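Local coordinates for protein cellobiose 2-epimerase (Spirochaeta thermophila DSM 6192, PDB 5ZIG) that probably catalyses the reversible epimerization of cellobiose to 4-O-beta-D-glucosyl-D-mannose, as a member of the N-acylglucosamine 2-epimerase family, at residues A[1-5]-A[6-10]; A[330-334]-A[335-339]. All coordinates share one frame; numbering follows the deposited sequence.

Interaction 1 of 2, residues A[1-5]-A[6-10]; sequences MPLPT and TLRPT
Pro4 and Leu7 close a type I beta turn that leads the N-terminal tail into its first helix. Leu7 N donates to Pro4 O at 2.9 Å and closes the turn. One residue on, Arg8 N donates to Thr5 O, also at 2.9 Å, with an N-H...O angle of 160°. Pro9 has no N-H to give. Its ring carbon CD, not a donor, lies by Thr5 O, 3.4 Å away.

The apolar part is slight. Leu3 CD1 meets Leu7 CD1, methyl to methyl, at 4.3 Å. The other methyl of Leu3, CD2, comes obliquely to the Arg8 guanidinium, 4.5 Å from NE. The Arg8 chain is extended from CG to NE. Its charged end turns to other partners, among them Leu401 O, bonded to NH1.

Within segment 6-10, Thr10 OG1 makes a weak bond of 3.3 Å to Thr6 O, one turn back along the chain.

The contact lies at the protein surface. Leu3 and Leu7 both pack on Leu338 of helix 336-352, and Leu7 also touches Asp339 and Cys342 there. Arg8 reaches the C-terminal end of helix 384-402.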
ATOM      1  N   MET A   1      27.985 -15.389   4.598  1.00 31.81           N
ATOM      2  CA  MET A   1      28.044 -16.654   3.872  1.00 44.04           C
ATOM      3  C   MET A   1      27.361 -16.542   2.520  1.00 48.56           C
ATOM      4  O   MET A   1      26.400 -15.797   2.369  1.00 61.90           O
ATOM      5  CB  MET A   1      27.411 -17.780   4.689  1.00 58.88           C
ATOM      6  CG  MET A   1      28.349 -18.387   5.720  1.00 66.14           C
ATOM      7  SD  MET A   1      29.930 -18.901   5.018  1.00 68.54           S
ATOM      8  CE  MET A   1      29.521 -20.507   4.323  1.00 69.14           C
ATOM      9  N   PRO A   2      27.856 -17.276   1.531  1.00 49.34           N
ATOM     10  CA  PRO A   2      27.303 -17.150   0.179  1.00 51.03           C
ATOM     11  C   PRO A   2      25.891 -17.717   0.099  1.00 54.22           C
ATOM     12  O   PRO A   2      25.465 -18.539   0.914  1.00 50.35           O
ATOM     13  CB  PRO A   2      28.279 -17.955  -0.689  1.00 49.35           C
ATOM     14  CG  PRO A   2      29.475 -18.244   0.197  1.00 46.38           C
ATOM     15  CD  PRO A   2      28.949 -18.263   1.590  1.00 48.23           C
ATOM     16  N   LEU A   3      25.163 -17.251  -0.908  1.00 56.36           N
ATOM     17  CA  LEU A   3      23.767 -17.648  -1.085  1.00 51.26           C
ATOM     18  C   LEU A   3      23.669 -19.120  -1.473  1.00 45.65           C
ATOM     19  O   LEU A   3      24.410 -19.573  -2.357  1.00 38.82           O
ATOM     20  CB  LEU A   3      23.120 -16.778  -2.156  1.00 41.70           C
ATOM     21  CG  LEU A   3      21.680 -17.048  -2.555  1.00 39.33           C
ATOM     22  CD1 LEU A   3      20.752 -16.703  -1.413  1.00 43.42           C
ATOM     23  CD2 LEU A   3      21.320 -16.259  -3.805  1.00 27.83           C
ATOM     24  N   PRO A   4      22.782 -19.896  -0.844  1.00 49.56           N
ATOM     25  CA  PRO A   4      22.603 -21.303  -1.246  1.00 53.06           C
ATOM     26  C   PRO A   4      22.198 -21.406  -2.708  1.00 61.06           C
ATOM     27  O   PRO A   4      21.136 -20.921  -3.112  1.00 73.10           O
ATOM     28  CB  PRO A   4      21.495 -21.798  -0.310  1.00 46.53           C
ATOM     29  CG  PRO A   4      21.592 -20.931   0.877  1.00 40.47           C
ATOM     30  CD  PRO A   4      22.019 -19.573   0.374  1.00 45.16           C
ATOM     31  N   THR A   5      23.065 -22.041  -3.506  1.00 44.09           N
ATOM     32  CA  THR A   5      22.881 -22.058  -4.956  1.00 46.57           C
ATOM     33  C   THR A   5      21.557 -22.689  -5.367  1.00 39.87           C
ATOM     34  O   THR A   5      21.055 -22.389  -6.457  1.00 33.44           O
ATOM     35  CB  THR A   5      24.050 -22.803  -5.629  1.00 51.60           C
ATOM     36  OG1 THR A   5      25.288 -22.334  -5.087  1.00 53.44           O
ATOM     37  CG2 THR A   5      24.062 -22.582  -7.142  1.00 44.02           C
ATOM     38  N   THR A   6      20.984 -23.554  -4.522  1.00 31.86           N
ATOM     39  CA  THR A   6      19.704 -24.181  -4.823  1.00 26.71           C
ATOM     40  C   THR A   6      18.570 -23.156  -4.904  1.00 35.46           C
ATOM     41  O   THR A   6      17.524 -23.435  -5.500  1.00 34.60           O
ATOM     42  CB  THR A   6      19.376 -25.224  -3.749  1.00 30.56           C
ATOM     43  OG1 THR A   6      19.740 -24.713  -2.461  1.00 44.81           O
ATOM     44  CG2 THR A   6      20.142 -26.484  -3.997  1.00 35.21           C
ATOM     45  N   LEU A   7      18.749 -21.983  -4.308  1.00 38.98           N
ATOM     46  CA  LEU A   7      17.744 -20.941  -4.431  1.00 34.96           C
ATOM     47  C   LEU A   7      17.789 -20.255  -5.789  1.00 33.46           C
ATOM     48  O   LEU A   7      16.805 -19.598  -6.170  1.00 28.83           O
ATOM     49  CB  LEU A   7      17.917 -19.915  -3.306  1.00 39.97           C
ATOM     50  CG  LEU A   7      17.061 -20.236  -2.075  1.00 37.80           C
ATOM     51  CD1 LEU A   7      17.452 -19.367  -0.868  1.00 34.83           C
ATOM     52  CD2 LEU A   7      15.571 -20.075  -2.413  1.00 31.66           C
ATOM     53  N   ARG A   8      18.886 -20.421  -6.541  1.00 23.16           N
ATOM     54  CA  ARG A   8      19.054 -19.612  -7.747  1.00 31.59           C
ATOM     55  C   ARG A   8      18.057 -19.980  -8.841  1.00 36.10           C
ATOM     56  O   ARG A   8      17.393 -19.070  -9.370  1.00 32.02           O
ATOM     57  CB  ARG A   8      20.507 -19.674  -8.230  1.00 39.38           C
ATOM     58  CG  ARG A   8      21.306 -18.500  -7.715  1.00 40.61           C
ATOM     59  CD  ARG A   8      22.709 -18.411  -8.262  1.00 39.62           C
ATOM     60  NE  ARG A   8      23.354 -17.238  -7.696  1.00 42.72           N
ATOM     61  CZ  ARG A   8      23.410 -16.053  -8.295  1.00 35.83           C
ATOM     62  NH1 ARG A   8      22.862 -15.880  -9.494  1.00 30.17           N
ATOM     63  NH2 ARG A   8      24.026 -15.042  -7.697  1.00 44.50           N
ATOM     64  N   PRO A   9      17.871 -21.251  -9.215  1.00 28.92           N
ATOM     65  CA  PRO A   9      16.819 -21.534 -10.208  1.00 31.07           C
ATOM     66  C   PRO A   9      15.410 -21.200  -9.713  1.00 30.54           C
ATOM     67  O   PRO A   9      14.571 -20.787 -10.520  1.00 31.49           O
ATOM     68  CB  PRO A   9      17.003 -23.035 -10.512  1.00 33.28           C
ATOM     69  CG  PRO A   9      17.867 -23.570  -9.426  1.00 28.25           C
ATOM     70  CD  PRO A   9      18.674 -22.445  -8.894  1.00 30.22           C
ATOM     71  N   THR A  10      15.126 -21.357  -8.415  1.00 27.92           N
ATOM     72  CA  THR A  10      13.823 -20.966  -7.878  1.00 25.89           C
ATOM     73  C   THR A  10      13.575 -19.465  -8.049  1.00 32.76           C
ATOM     74  O   THR A  10      12.477 -19.046  -8.441  1.00 26.43           O
ATOM     75  CB  THR A  10      13.734 -21.343  -6.398  1.00 34.72           C
ATOM     76  OG1 THR A  10      14.430 -22.577  -6.174  1.00 40.20           O
ATOM     77  CG2 THR A  10      12.283 -21.486  -5.947  1.00 33.22           C
TER

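Interaction 2 of 2, residues A[330-334]-A[335-339]; sequences SLFEE and PRYLD
Tyr337 lays its ring alongside the side chain of Glu334, CE2 being 3.6 Å from Glu334 OE1. This is the tight turn of a helical hairpin, joining helix 315-332 to helix 336-352 in the (alpha/alpha)6 barrel found in this family. Glu333 breaks the first helix with a positive phi. Tyr337 N donates to Glu334 O at 3.0 Å across the turn into the next helix.

Glu334 and Tyr337 point the same way, with carboxylate and ring planes 29° apart. With CG anti to the carbonyl carbon in both (chi1 -72° and -77°), the two chains run out side by side and OE1 arrives beside the ring. The other oxygen, OE2, has a long, weak ion pair with Arg282.

Phe332 comes to the same ring obliquely, CD2 to Tyr337 CE2 at 4.5 Å. Tyr337 also packs on Met285 and Glu286 of helix 275-294. A water bridges the pair: it donates to Glu334 OE1 at 2.9 Å and accepts from Tyr337 OH at 2.6 Å. An alanine in place of Tyr337 would probably open a gap beside Phe332 and leave this water without its phenolic partner. At the base of the ring, Tyr337 CD2 lies 3.6 Å from Glu334 O.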
ATOM      1  N   SER A 330      17.530  -9.177   2.310  1.00 28.25           N
ATOM      2  CA  SER A 330      18.511  -8.146   1.991  1.00 31.03           C
ATOM      3  C   SER A 330      19.009  -7.432   3.236  1.00 29.08           C
ATOM      4  O   SER A 330      20.132  -6.925   3.246  1.00 34.76           O
ATOM      5  CB  SER A 330      17.917  -7.136   1.015  1.00 29.46           C
ATOM      6  OG  SER A 330      17.581  -7.773  -0.206  1.00 38.35           O
ATOM      7  N   LEU A 331      18.201  -7.388   4.294  1.00 32.36           N
ATOM      8  CA  LEU A 331      18.616  -6.697   5.508  1.00 33.34           C
ATOM      9  C   LEU A 331      19.517  -7.570   6.369  1.00 43.04           C
ATOM     10  O   LEU A 331      20.544  -7.102   6.867  1.00 36.46           O
ATOM     11  CB  LEU A 331      17.395  -6.266   6.324  1.00 30.84           C
ATOM     12  CG  LEU A 331      16.627  -5.014   5.936  1.00 31.85           C
ATOM     13  CD1 LEU A 331      15.582  -4.730   7.003  1.00 32.15           C
ATOM     14  CD2 LEU A 331      17.563  -3.821   5.757  1.00 36.94           C
ATOM     15  N   PHE A 332      19.142  -8.833   6.569  1.00 43.95           N
ATOM     16  CA  PHE A 332      19.808  -9.685   7.539  1.00 38.31           C
ATOM     17  C   PHE A 332      20.543 -10.856   6.899  1.00 32.33           C
ATOM     18  O   PHE A 332      21.189 -11.631   7.614  1.00 30.60           O
ATOM     19  CB  PHE A 332      18.786 -10.181   8.575  1.00 28.93           C
ATOM     20  CG  PHE A 332      18.024  -9.062   9.254  1.00 33.68           C
ATOM     21  CD1 PHE A 332      18.643  -8.257  10.208  1.00 36.14           C
ATOM     22  CD2 PHE A 332      16.699  -8.794   8.919  1.00 27.87           C
ATOM     23  CE1 PHE A 332      17.948  -7.221  10.831  1.00 30.07           C
ATOM     24  CE2 PHE A 332      16.006  -7.758   9.528  1.00 34.41           C
ATOM     25  CZ  PHE A 332      16.633  -6.967  10.485  1.00 27.09           C
ATOM     26  N   GLU A 333      20.451 -11.005   5.579  1.00 27.28           N
ATOM     27  CA  GLU A 333      21.212 -11.999   4.826  1.00 46.54           C
ATOM     28  C   GLU A 333      20.998 -13.411   5.371  1.00 46.27           C
ATOM     29  O   GLU A 333      21.922 -14.229   5.433  1.00 45.57           O
ATOM     30  CB  GLU A 333      22.697 -11.628   4.801  1.00 55.63           C
ATOM     31  CG  GLU A 333      22.955 -10.174   4.436  1.00 59.25           C
ATOM     32  CD  GLU A 333      24.437  -9.861   4.347  1.00 63.93           C
ATOM     33  OE1 GLU A 333      24.981  -9.859   3.220  1.00 69.33           O
ATOM     34  OE2 GLU A 333      25.057  -9.632   5.409  1.00 58.50           O
ATOM     35  N   GLU A 334      19.764 -13.698   5.774  1.00 36.77           N
ATOM     36  CA  GLU A 334      19.411 -15.031   6.240  1.00 40.71           C
ATOM     37  C   GLU A 334      18.539 -15.701   5.188  1.00 48.21           C
ATOM     38  O   GLU A 334      17.354 -15.349   5.057  1.00 48.77           O
ATOM     39  CB  GLU A 334      18.696 -14.972   7.591  1.00 51.06           C
ATOM     40  CG  GLU A 334      19.634 -14.620   8.744  1.00 59.74           C
ATOM     41  CD  GLU A 334      18.945 -14.664  10.100  1.00 63.56           C
ATOM     42  OE1 GLU A 334      17.717 -14.420  10.146  1.00 59.00           O
ATOM     43  OE2 GLU A 334      19.634 -14.924  11.115  1.00 61.26           O
ATOM     44  N   PRO A 335      19.078 -16.656   4.420  1.00 43.78           N
ATOM     45  CA  PRO A 335      18.342 -17.183   3.264  1.00 36.89           C
ATOM     46  C   PRO A 335      16.976 -17.757   3.599  1.00 28.51           C
ATOM     47  O   PRO A 335      16.149 -17.892   2.693  1.00 29.94           O
ATOM     48  CB  PRO A 335      19.284 -18.275   2.726  1.00 38.51           C
ATOM     49  CG  PRO A 335      20.623 -17.859   3.187  1.00 36.11           C
ATOM     50  CD  PRO A 335      20.388 -17.311   4.563  1.00 33.49           C
ATOM     51  N   ARG A 336      16.715 -18.123   4.852  1.00 29.42           N
ATOM     52  CA  ARG A 336      15.398 -18.648   5.199  1.00 38.46           C
ATOM     53  C   ARG A 336      14.278 -17.655   4.888  1.00 29.41           C
ATOM     54  O   ARG A 336      13.139 -18.072   4.638  1.00 31.49           O
ATOM     55  CB  ARG A 336      15.364 -19.040   6.682  1.00 45.86           C
ATOM     56  CG  ARG A 336      14.044 -19.637   7.138  1.00 49.50           C
ATOM     57  CD  ARG A 336      14.234 -20.710   8.190  1.00 54.00           C
ATOM     58  NE  ARG A 336      12.949 -21.239   8.638  1.00 56.81           N
ATOM     59  CZ  ARG A 336      12.239 -22.139   7.963  1.00 59.77           C
ATOM     60  NH1 ARG A 336      12.697 -22.615   6.811  1.00 64.36           N
ATOM     61  NH2 ARG A 336      11.073 -22.564   8.441  1.00 52.05           N
ATOM     62  N   TYR A 337      14.578 -16.356   4.886  1.00 21.40           N
ATOM     63  CA  TYR A 337      13.568 -15.379   4.496  1.00 29.19           C
ATOM     64  C   TYR A 337      13.173 -15.555   3.037  1.00 29.66           C
ATOM     65  O   TYR A 337      12.000 -15.398   2.684  1.00 27.33           O
ATOM     66  CB  TYR A 337      14.065 -13.960   4.762  1.00 29.26           C
ATOM     67  CG  TYR A 337      14.004 -13.587   6.218  1.00 21.13           C
ATOM     68  CD1 TYR A 337      12.802 -13.593   6.911  1.00 27.37           C
ATOM     69  CD2 TYR A 337      15.156 -13.232   6.905  1.00 27.90           C
ATOM     70  CE1 TYR A 337      12.749 -13.264   8.265  1.00 31.65           C
ATOM     71  CE2 TYR A 337      15.119 -12.909   8.242  1.00 31.76           C
ATOM     72  CZ  TYR A 337      13.917 -12.917   8.923  1.00 36.95           C
ATOM     73  OH  TYR A 337      13.906 -12.579  10.266  1.00 35.97           O
ATOM     74  N   LEU A 338      14.131 -15.928   2.185  1.00 33.14           N
ATOM     75  CA  LEU A 338      13.814 -16.223   0.792  1.00 32.82           C
ATOM     76  C   LEU A 338      12.939 -17.471   0.671  1.00 30.46           C
ATOM     77  O   LEU A 338      12.047 -17.522  -0.185  1.00 31.12           O
ATOM     78  CB  LEU A 338      15.102 -16.389  -0.017  1.00 36.76           C
ATOM     79  CG  LEU A 338      15.984 -15.149  -0.191  1.00 37.29           C
ATOM     80  CD1 LEU A 338      17.215 -15.438  -1.042  1.00 30.57           C
ATOM     81  CD2 LEU A 338      15.166 -13.983  -0.773  1.00 34.99           C
ATOM     82  N   ASP A 339      13.197 -18.494   1.499  1.00 32.43           N
ATOM     83  CA  ASP A 339      12.321 -19.662   1.540  1.00 29.83           C
ATOM     84  C   ASP A 339      10.879 -19.232   1.779  1.00 33.71           C
ATOM     85  O   ASP A 339       9.944 -19.707   1.115  1.00 28.15           O
ATOM     86  CB  ASP A 339      12.760 -20.632   2.648  1.00 27.97           C
ATOM     87  CG  ASP A 339      14.133 -21.269   2.395  1.00 34.20           C
ATOM     88  OD1 ASP A 339      14.516 -21.437   1.224  1.00 32.15           O
ATOM     89  OD2 ASP A 339      14.834 -21.602   3.375  1.00 36.18           O
TER
HETATM   90  O   HOH W   1      16.024 -12.647  11.717  1.00 29.06           O

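Overall arrangement
Interaction 1 comes first along the chain, at the N-terminus. Interaction 2 follows more than 300 residues later, yet their centres are only 11 Å apart. Both lie on the same side of the chain's centre. Interaction 1 leads into helix 7-31; interaction 2 joins helices 315-332 and 336-352. They touch directly. Pro4 CD packs on Pro335 CG at 3.6 Å, and Leu3 CD1 meets Leu338 CD1 at 3.8 Å. Leu7 CD1 lies 3.9 Å from Leu338 CB. The N-terminus is thereby brought against a hairpin late in the sequence. This is consistent with the closing of the ring of helices in an (alpha/alpha)6 barrel.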